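Local coordinates for uridylate-specific endoribonuclease nsp11 (Prrsv 16244b, PDB 5EYI), which probably cleaves viral RNA at uridylates, trimming the 5'-polyuridine tracts made during replication and so preventing activation of host double-stranded RNA sensors, at residues L8-H13 against M204-E209; T24-L29 against P38-Q43; T42-K47 against R51-L56. The protein carries 1 engineered substitution. One frame throughout, in Å; residues are numbered along the deposited sequence.

Contact 1: L8-H13 against M204-E209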
# COMPACT_ATOMS: atom_id res chain seq x y z
N LEU A 8 -15.67 -3.96 22.19
CA LEU A 8 -14.42 -3.47 22.78
C LEU A 8 -14.47 -1.94 22.72
O LEU A 8 -15.05 -1.39 21.79
CB LEU A 8 -13.21 -4.00 22.01
CG LEU A 8 -13.04 -5.54 22.00
CD1 LEU A 8 -11.97 -5.94 21.01
CD2 LEU A 8 -12.70 -6.05 23.38
N PRO A 9 -13.88 -1.24 23.72
CA PRO A 9 -14.06 0.23 23.75
C PRO A 9 -13.74 0.95 22.44
O PRO A 9 -14.51 1.81 22.01
CB PRO A 9 -13.14 0.67 24.88
CG PRO A 9 -13.13 -0.50 25.82
CD PRO A 9 -13.26 -1.73 24.97
N LYS A 10 -12.64 0.57 21.81
CA LYS A 10 -12.18 1.20 20.56
C LYS A 10 -13.20 1.21 19.41
O LYS A 10 -13.21 2.16 18.63
CB LYS A 10 -10.88 0.56 20.09
CG LYS A 10 -10.96 -0.92 19.74
CD LYS A 10 -9.58 -1.54 19.71
CE LYS A 10 -9.67 -3.04 19.52
NZ LYS A 10 -8.32 -3.66 19.57
N VAL A 11 -14.03 0.16 19.30
CA VAL A 11 -15.05 0.08 18.25
C VAL A 11 -16.04 1.23 18.41
O VAL A 11 -16.33 1.95 17.44
CB VAL A 11 -15.80 -1.28 18.27
CG1 VAL A 11 -17.11 -1.21 17.51
CG2 VAL A 11 -14.92 -2.38 17.70
N ALA A 12 -16.57 1.39 19.62
CA ALA A 12 -17.51 2.47 19.92
C ALA A 12 -16.83 3.84 19.78
O ALA A 12 -17.43 4.74 19.20
CB ALA A 12 -18.09 2.32 21.33
N HIS A 13 -15.60 3.98 20.28
CA HIS A 13 -14.86 5.24 20.18
C HIS A 13 -14.73 5.68 18.72
O HIS A 13 -15.01 6.83 18.39
CB HIS A 13 -13.46 5.16 20.79
CG HIS A 13 -13.43 4.88 22.26
ND1 HIS A 13 -14.52 5.04 23.08
CD2 HIS A 13 -12.42 4.46 23.05
CE1 HIS A 13 -14.19 4.71 24.32
NE2 HIS A 13 -12.92 4.36 24.33
N MET A 204 -12.01 -0.19 6.44
CA MET A 204 -12.27 0.12 7.83
C MET A 204 -11.87 -1.06 8.71
O MET A 204 -12.03 -2.23 8.33
CB MET A 204 -13.73 0.50 8.03
CG MET A 204 -14.03 1.94 7.63
SD MET A 204 -15.72 2.37 8.03
CE MET A 204 -15.56 4.11 8.45
N LEU A 205 -11.31 -0.71 9.88
CA LEU A 205 -10.99 -1.64 10.95
C LEU A 205 -11.60 -1.08 12.21
O LEU A 205 -11.25 0.04 12.61
CB LEU A 205 -9.47 -1.78 11.09
CG LEU A 205 -8.90 -2.51 12.30
CD1 LEU A 205 -9.55 -3.86 12.54
CD2 LEU A 205 -7.41 -2.68 12.11
N ASP A 206 -12.53 -1.82 12.82
CA ASP A 206 -13.31 -1.34 13.98
C ASP A 206 -14.01 -0.01 13.67
O ASP A 206 -14.08 0.86 14.52
CB ASP A 206 -12.41 -1.21 15.23
CG ASP A 206 -11.74 -2.51 15.63
OD1 ASP A 206 -12.36 -3.58 15.45
OD2 ASP A 206 -10.60 -2.47 16.15
N PHE A 207 -14.50 0.13 12.44
CA PHE A 207 -15.10 1.38 11.93
C PHE A 207 -14.17 2.60 11.83
O PHE A 207 -14.64 3.72 11.73
CB PHE A 207 -16.37 1.76 12.72
CG PHE A 207 -17.42 0.68 12.72
CD1 PHE A 207 -18.20 0.45 11.59
CD2 PHE A 207 -17.64 -0.08 13.86
CE1 PHE A 207 -19.18 -0.53 11.60
CE2 PHE A 207 -18.62 -1.07 13.87
CZ PHE A 207 -19.39 -1.29 12.74
N LYS A 208 -12.86 2.39 11.84
CA LYS A 208 -11.89 3.47 11.67
C LYS A 208 -11.33 3.34 10.26
O LYS A 208 -10.91 2.26 9.86
CB LYS A 208 -10.80 3.35 12.72
CG LYS A 208 -9.54 4.17 12.50
CD LYS A 208 -9.63 5.56 13.10
CE LYS A 208 -9.30 5.55 14.58
NZ LYS A 208 -7.84 5.43 14.84
N GLU A 209 -11.32 4.44 9.52
CA GLU A 209 -10.72 4.47 8.18
C GLU A 209 -9.23 4.23 8.27
O GLU A 209 -8.52 4.95 8.96
CB GLU A 209 -10.98 5.81 7.49
CG GLU A 209 -12.42 6.02 7.05
CD GLU A 209 -12.81 5.24 5.79
OE1 GLU A 209 -13.99 5.37 5.39
OE2 GLU A 209 -11.96 4.51 5.21
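The two methyls of Val11 divide the contact, each on a different residue of the 205-208 turn. CG1 lies at the edge of the Phe207 ring, near its plane, 3.9 Å from CD2. CG2 rests beside the Asp206 side chain, 3.6 Å from OD1 and with CB alongside. The valine torsion makes the split: chi1 of 162° sets CG1 anti to the backbone N, against Phe207, and leaves CG2 beside that N, against Asp206. Tyr87 and Leu89 of strand 85-93 also touch Val11, and Leu89 reaches Phe207 as well, while Phe105 meets the Phe207 ring with planes roughly perpendicular.

Leu205 to Lys208 form a type I' turn, the two-residue turn of the hairpin formed by strands 198-205 and 208-215. Asp206 and Phe207, its two central residues, both have positive phi, and both side chains set out from the backbone toward segment 8-13. The hairpin belongs to the NendoU part of the chain and the helix to the N-terminal part, so the turn is docked across the boundary between them.

The extended Lys10 chain passes the carboxylate obliquely, bringing CE to 3.5 Å from Asp206 OD2, but the charged NZ stops 4.3 Å from that oxygen, too far for a salt bridge. NZ is instead paired with Glu111 and bonded to the carbonyl of Glu160, whereas Asp206 OD2 is held by the hydroxyls of Ser106 and Ser161. The attraction between lysine and aspartate is therefore probably a secondary, longer-range one. Asn14, just past the 8-13 segment, binds the Asp206 carbonyl through ND2.

Contact 2: T24-L29 against P38-Q43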
# COMPACT_ATOMS: atom_id res chain seq x y z
N THR A 24 -19.77 -1.06 31.70
CA THR A 24 -18.67 -0.70 32.59
C THR A 24 -17.38 -0.34 31.87
O THR A 24 -16.58 0.42 32.41
CB THR A 24 -18.36 -1.80 33.62
OG1 THR A 24 -18.10 -3.04 32.94
CG2 THR A 24 -19.53 -1.96 34.57
N GLN A 25 -17.19 -0.86 30.66
CA GLN A 25 -15.95 -0.58 29.91
C GLN A 25 -15.91 0.82 29.30
O GLN A 25 -14.89 1.24 28.76
CB GLN A 25 -15.67 -1.66 28.85
CG GLN A 25 -16.51 -1.63 27.57
CD GLN A 25 -17.75 -2.49 27.65
OE1 GLN A 25 -18.39 -2.59 28.71
NE2 GLN A 25 -18.12 -3.12 26.53
N PHE A 26 -17.03 1.54 29.36
CA PHE A 26 -17.07 2.92 28.91
C PHE A 26 -17.19 3.88 30.08
O PHE A 26 -17.46 3.47 31.20
CB PHE A 26 -18.23 3.08 27.94
CG PHE A 26 -18.05 2.29 26.68
CD1 PHE A 26 -17.14 2.70 25.72
CD2 PHE A 26 -18.77 1.12 26.46
CE1 PHE A 26 -16.96 1.98 24.56
CE2 PHE A 26 -18.60 0.38 25.30
CZ PHE A 26 -17.69 0.81 24.35
N ALA A 27 -16.97 5.16 29.80
CA ALA A 27 -17.07 6.22 30.81
C ALA A 27 -18.50 6.31 31.32
O ALA A 27 -19.42 6.48 30.52
CB ALA A 27 -16.65 7.55 30.21
N LYS A 28 -18.70 6.16 32.63
CA LYS A 28 -20.05 6.16 33.19
C LYS A 28 -20.67 7.55 33.04
O LYS A 28 -20.00 8.55 33.29
CB LYS A 28 -20.08 5.72 34.67
CG LYS A 28 -21.50 5.57 35.22
CD LYS A 28 -21.53 4.84 36.56
CE LYS A 28 -22.92 4.88 37.20
N LEU A 29 -21.93 7.58 32.60
CA LEU A 29 -22.70 8.81 32.49
C LEU A 29 -23.99 8.65 33.32
O LEU A 29 -24.63 7.59 33.23
CB LEU A 29 -23.07 9.07 31.03
CG LEU A 29 -23.80 10.38 30.69
CD1 LEU A 29 -22.88 11.59 30.83
CD2 LEU A 29 -24.40 10.33 29.29
N PRO A 38 -24.14 11.37 23.00
CA PRO A 38 -24.11 10.06 22.33
C PRO A 38 -23.76 8.97 23.34
O PRO A 38 -22.78 9.12 24.09
CB PRO A 38 -22.99 10.22 21.29
CG PRO A 38 -22.78 11.69 21.15
CD PRO A 38 -23.11 12.28 22.49
N VAL A 39 -24.56 7.91 23.40
CA VAL A 39 -24.33 6.86 24.39
C VAL A 39 -24.24 5.48 23.72
O VAL A 39 -25.02 5.16 22.84
CB VAL A 39 -25.39 6.86 25.52
CG1 VAL A 39 -25.14 8.01 26.48
CG2 VAL A 39 -26.80 6.91 24.95
N VAL A 40 -23.25 4.70 24.15
CA VAL A 40 -23.14 3.30 23.76
C VAL A 40 -23.78 2.52 24.89
O VAL A 40 -23.54 2.81 26.07
CB VAL A 40 -21.68 2.86 23.46
CG1 VAL A 40 -20.73 3.14 24.63
CG2 VAL A 40 -21.64 1.38 23.08
N THR A 41 -24.61 1.55 24.54
CA THR A 41 -25.52 0.94 25.50
C THR A 41 -26.05 -0.39 24.96
O THR A 41 -25.96 -0.66 23.76
CB THR A 41 -26.71 1.89 25.79
OG1 THR A 41 -27.54 1.33 26.81
CG2 THR A 41 -27.54 2.16 24.52
N THR A 42 -26.59 -1.22 25.86
CA THR A 42 -27.37 -2.39 25.44
C THR A 42 -28.87 -2.17 25.58
O THR A 42 -29.65 -3.07 25.28
CB THR A 42 -26.95 -3.68 26.19
OG1 THR A 42 -27.23 -3.55 27.58
CG2 THR A 42 -25.49 -3.96 25.99
N GLN A 43 -29.28 -0.96 26.00
CA GLN A 43 -30.69 -0.61 26.13
C GLN A 43 -31.12 0.27 24.96
O GLN A 43 -30.60 1.38 24.79
CB GLN A 43 -30.91 0.14 27.42
CG GLN A 43 -30.53 -0.67 28.65
CD GLN A 43 -30.50 0.17 29.91
OE1 GLN A 43 -31.11 1.24 29.97
NE2 GLN A 43 -29.80 -0.31 30.93
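Strand 39-41, at the end of a mixed beta sheet in the N-terminal domain, turns part of its apolar surface to the 24-29 segment, whose short strand 27-28 pairs in parallel with strand 19-20. The two segments meet through side chains alone, with the nearest alpha carbons, those of Phe26 and Val40, 8.0 Å apart.

Val40 sets one methyl squarely over the Phe26 ring. CG1 stands 3.4 Å from the ring centroid and only 13° off the normal, a close CH-pi contact in which the methyl lies over the middle of the face. CG1 sits between the backbone N and the carbonyl carbon (chi1 55°), and this sends it to the ring, leaving CG2 near the far end at 3.9 Å from Phe26 CE2. Helix 9-14 also packs against the phenyl group through Pro9 and Ala12, so the ring is wedged between helix and strand, and Ala12 touches Val40 too.

Leu29 CD2 reaches Val39 CG1 at 3.7 Å, the two side chains crossing at about a right angle; Phe19 and Arg51 lie against this pair, on the leucine and the valine respectively. At the other end of the strand, Thr41 OG1 accepts the N-H of Gln43 at 3.0 Å and 168°, which makes an ST turn as the chain leaves the sheet. Thr41 OG1 is also bonded to Asp22, whose other carboxylate oxygen takes the N-H of Thr42.

Aromatic and branched aliphatic side chains packed between the edge strand 39-41 and the residues flanking strand 27-28 are typical of a small hydrophobic core, here in the N-terminal domain.

Contact 3: T42-K47 against R51-L56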
# COMPACT_ATOMS: atom_id res chain seq x y z
N THR A 42 -26.59 -1.22 25.86
CA THR A 42 -27.37 -2.39 25.44
C THR A 42 -28.87 -2.17 25.58
O THR A 42 -29.65 -3.07 25.28
CB THR A 42 -26.95 -3.68 26.19
OG1 THR A 42 -27.23 -3.55 27.58
CG2 THR A 42 -25.49 -3.96 25.99
N GLN A 43 -29.28 -0.96 26.00
CA GLN A 43 -30.69 -0.61 26.13
C GLN A 43 -31.12 0.27 24.96
O GLN A 43 -30.60 1.38 24.79
CB GLN A 43 -30.91 0.14 27.42
CG GLN A 43 -30.53 -0.67 28.65
CD GLN A 43 -30.50 0.17 29.91
OE1 GLN A 43 -31.11 1.24 29.97
NE2 GLN A 43 -29.80 -0.31 30.93
N ASN A 44 -32.05 -0.22 24.16
CA ASN A 44 -32.58 0.56 23.04
C ASN A 44 -33.62 1.58 23.52
O ASN A 44 -34.82 1.46 23.24
CB ASN A 44 -33.15 -0.37 21.96
CG ASN A 44 -33.59 0.38 20.72
OD1 ASN A 44 -33.19 1.54 20.48
ND2 ASN A 44 -34.43 -0.26 19.91
N ASN A 45 -33.14 2.60 24.21
CA ASN A 45 -34.00 3.57 24.85
C ASN A 45 -34.23 4.77 23.93
O ASN A 45 -33.32 5.57 23.68
CB ASN A 45 -33.38 4.02 26.17
CG ASN A 45 -34.37 4.73 27.07
OD1 ASN A 45 -35.19 5.52 26.61
ND2 ASN A 45 -34.29 4.44 28.35
N GLU A 46 -35.46 4.89 23.45
CA GLU A 46 -35.84 5.99 22.55
C GLU A 46 -35.72 7.39 23.17
O GLU A 46 -35.71 8.37 22.44
CB GLU A 46 -37.25 5.76 22.00
CG GLU A 46 -37.29 4.66 20.95
CD GLU A 46 -38.68 4.12 20.69
OE1 GLU A 46 -39.27 3.52 21.61
OE2 GLU A 46 -39.18 4.28 19.55
N LYS A 47 -35.61 7.48 24.49
CA LYS A 47 -35.28 8.75 25.13
C LYS A 47 -33.84 9.22 24.86
O LYS A 47 -33.52 10.37 25.15
CB LYS A 47 -35.53 8.68 26.65
CG LYS A 47 -36.99 8.44 27.00
CD LYS A 47 -37.25 8.52 28.50
CE LYS A 47 -36.69 7.31 29.24
NZ LYS A 47 -37.49 7.03 30.47
N ARG A 51 -27.57 7.21 19.99
CA ARG A 51 -27.19 6.03 20.74
C ARG A 51 -26.67 4.94 19.84
O ARG A 51 -27.11 4.79 18.70
CB ARG A 51 -28.36 5.52 21.59
CG ARG A 51 -29.59 5.10 20.80
CD ARG A 51 -30.69 4.56 21.70
NE ARG A 51 -31.79 4.01 20.91
CZ ARG A 51 -32.69 4.71 20.22
NH1 ARG A 51 -32.66 6.05 20.19
NH2 ARG A 51 -33.64 4.07 19.54
N LEU A 52 -25.73 4.17 20.37
CA LEU A 52 -25.15 3.04 19.67
C LEU A 52 -25.56 1.84 20.48
O LEU A 52 -25.05 1.64 21.58
CB LEU A 52 -23.62 3.17 19.61
CG LEU A 52 -22.88 2.06 18.87
CD1 LEU A 52 -23.29 2.03 17.40
CD2 LEU A 52 -21.37 2.23 19.03
N VAL A 53 -26.53 1.07 19.98
CA VAL A 53 -27.08 -0.04 20.75
C VAL A 53 -26.34 -1.31 20.36
O VAL A 53 -26.29 -1.65 19.18
CB VAL A 53 -28.60 -0.23 20.54
CG1 VAL A 53 -29.10 -1.40 21.39
CG2 VAL A 53 -29.36 1.04 20.91
N ALA A 54 -25.76 -1.98 21.36
CA ALA A 54 -25.16 -3.30 21.20
C ALA A 54 -26.15 -4.36 21.65
O ALA A 54 -26.65 -4.33 22.78
CB ALA A 54 -23.91 -3.39 22.05
N SER A 55 -26.45 -5.32 20.78
CA SER A 55 -27.47 -6.32 21.08
C SER A 55 -27.06 -7.68 20.59
O SER A 55 -26.32 -7.82 19.61
CB SER A 55 -28.80 -5.92 20.44
OG SER A 55 -28.69 -5.83 19.03
N LEU A 56 -27.58 -8.70 21.26
CA LEU A 56 -27.27 -10.07 20.91
C LEU A 56 -27.98 -10.50 19.64
O LEU A 56 -27.50 -11.38 18.92
CB LEU A 56 -27.63 -10.99 22.08
CG LEU A 56 -27.05 -12.39 22.01
CD1 LEU A 56 -25.52 -12.34 21.88
CD2 LEU A 56 -27.47 -13.13 23.27
O HOH W 1 -29.67 -5.19 23.36
O HOH W 2 -34.82 7.74 19.84
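The loop 42-47 doubles back over strand 51-55, the touching parts running 146° apart, and the backbones come nearest where the alpha carbons of Thr42 and Ala54 lie 4.9 Å from each other. There Thr42 CA leans on the carbonyl oxygen of Ala54 in a CA-H...O contact of 3.4 Å, and a water donates to the carbonyls of both residues, linking loop and strand.

Arg51 carries the polar part. Its chain is extended from CG to NE, and it grips Asn44 side-on: NE and NH2 both donate to the single oxygen OD1, at 2.9 Å and 2.7 Å. The oxygen lies at the edge of the guanidinium, close to its plane, and the amide is turned only 28° from that plane. Both N-H bonds are noticeably bent, as is usual when two donors converge on one acceptor. With chi1 at -175°, CG of Asn44 lies opposite the backbone N, which carries the amide across to the arginine; Asn44 is the centre of an inverse gamma turn.

The Asn45 carbonyl oxygen lies over one face of the guanidinium, toward its rim, 3.4 Å from Arg51 CD. NH1 bonds the Trp48 carbonyl and a second water that also bonds the carbonyl of Glu46. With these partners the planar group is probably held from turning. Asn45 OD1 takes the N-H of Lys47 in an Asx turn, shaping the end of the loop, while Val53 CG2 packs 3.9 Å from Asn44 OD1.

The loop is part of the connection between the parallel neighbours 39-41 and 51-55; Leu56, just past the latter, lines the 2-(2-methoxyethoxy)ethanol pocket. Strand 85-93 flanks strand 51-55 antiparallel on its other side, and its Phe92 makes a cation-pi contact with Arg51.

From the N terminus, helix 9-14 comes first, and its partner in contact 1 lies almost 200 residues on, so that this contact closes a loop running through both parts of the protein and tying the N-terminal domain to a NendoU hairpin. Contacts 2 and 3 both fall within that loop and close much shorter ones, of 8 and 3 residues. They follow in sequence, sharing Thr42 and Gln43, and strands 39-41 and 51-55 join them as neighbours in one sheet. The helix also links them: Ala12 meets Phe26 of contact 2 and Leu52 of contact 3, whose centres lie about 15 and 17 Å from that of contact 1.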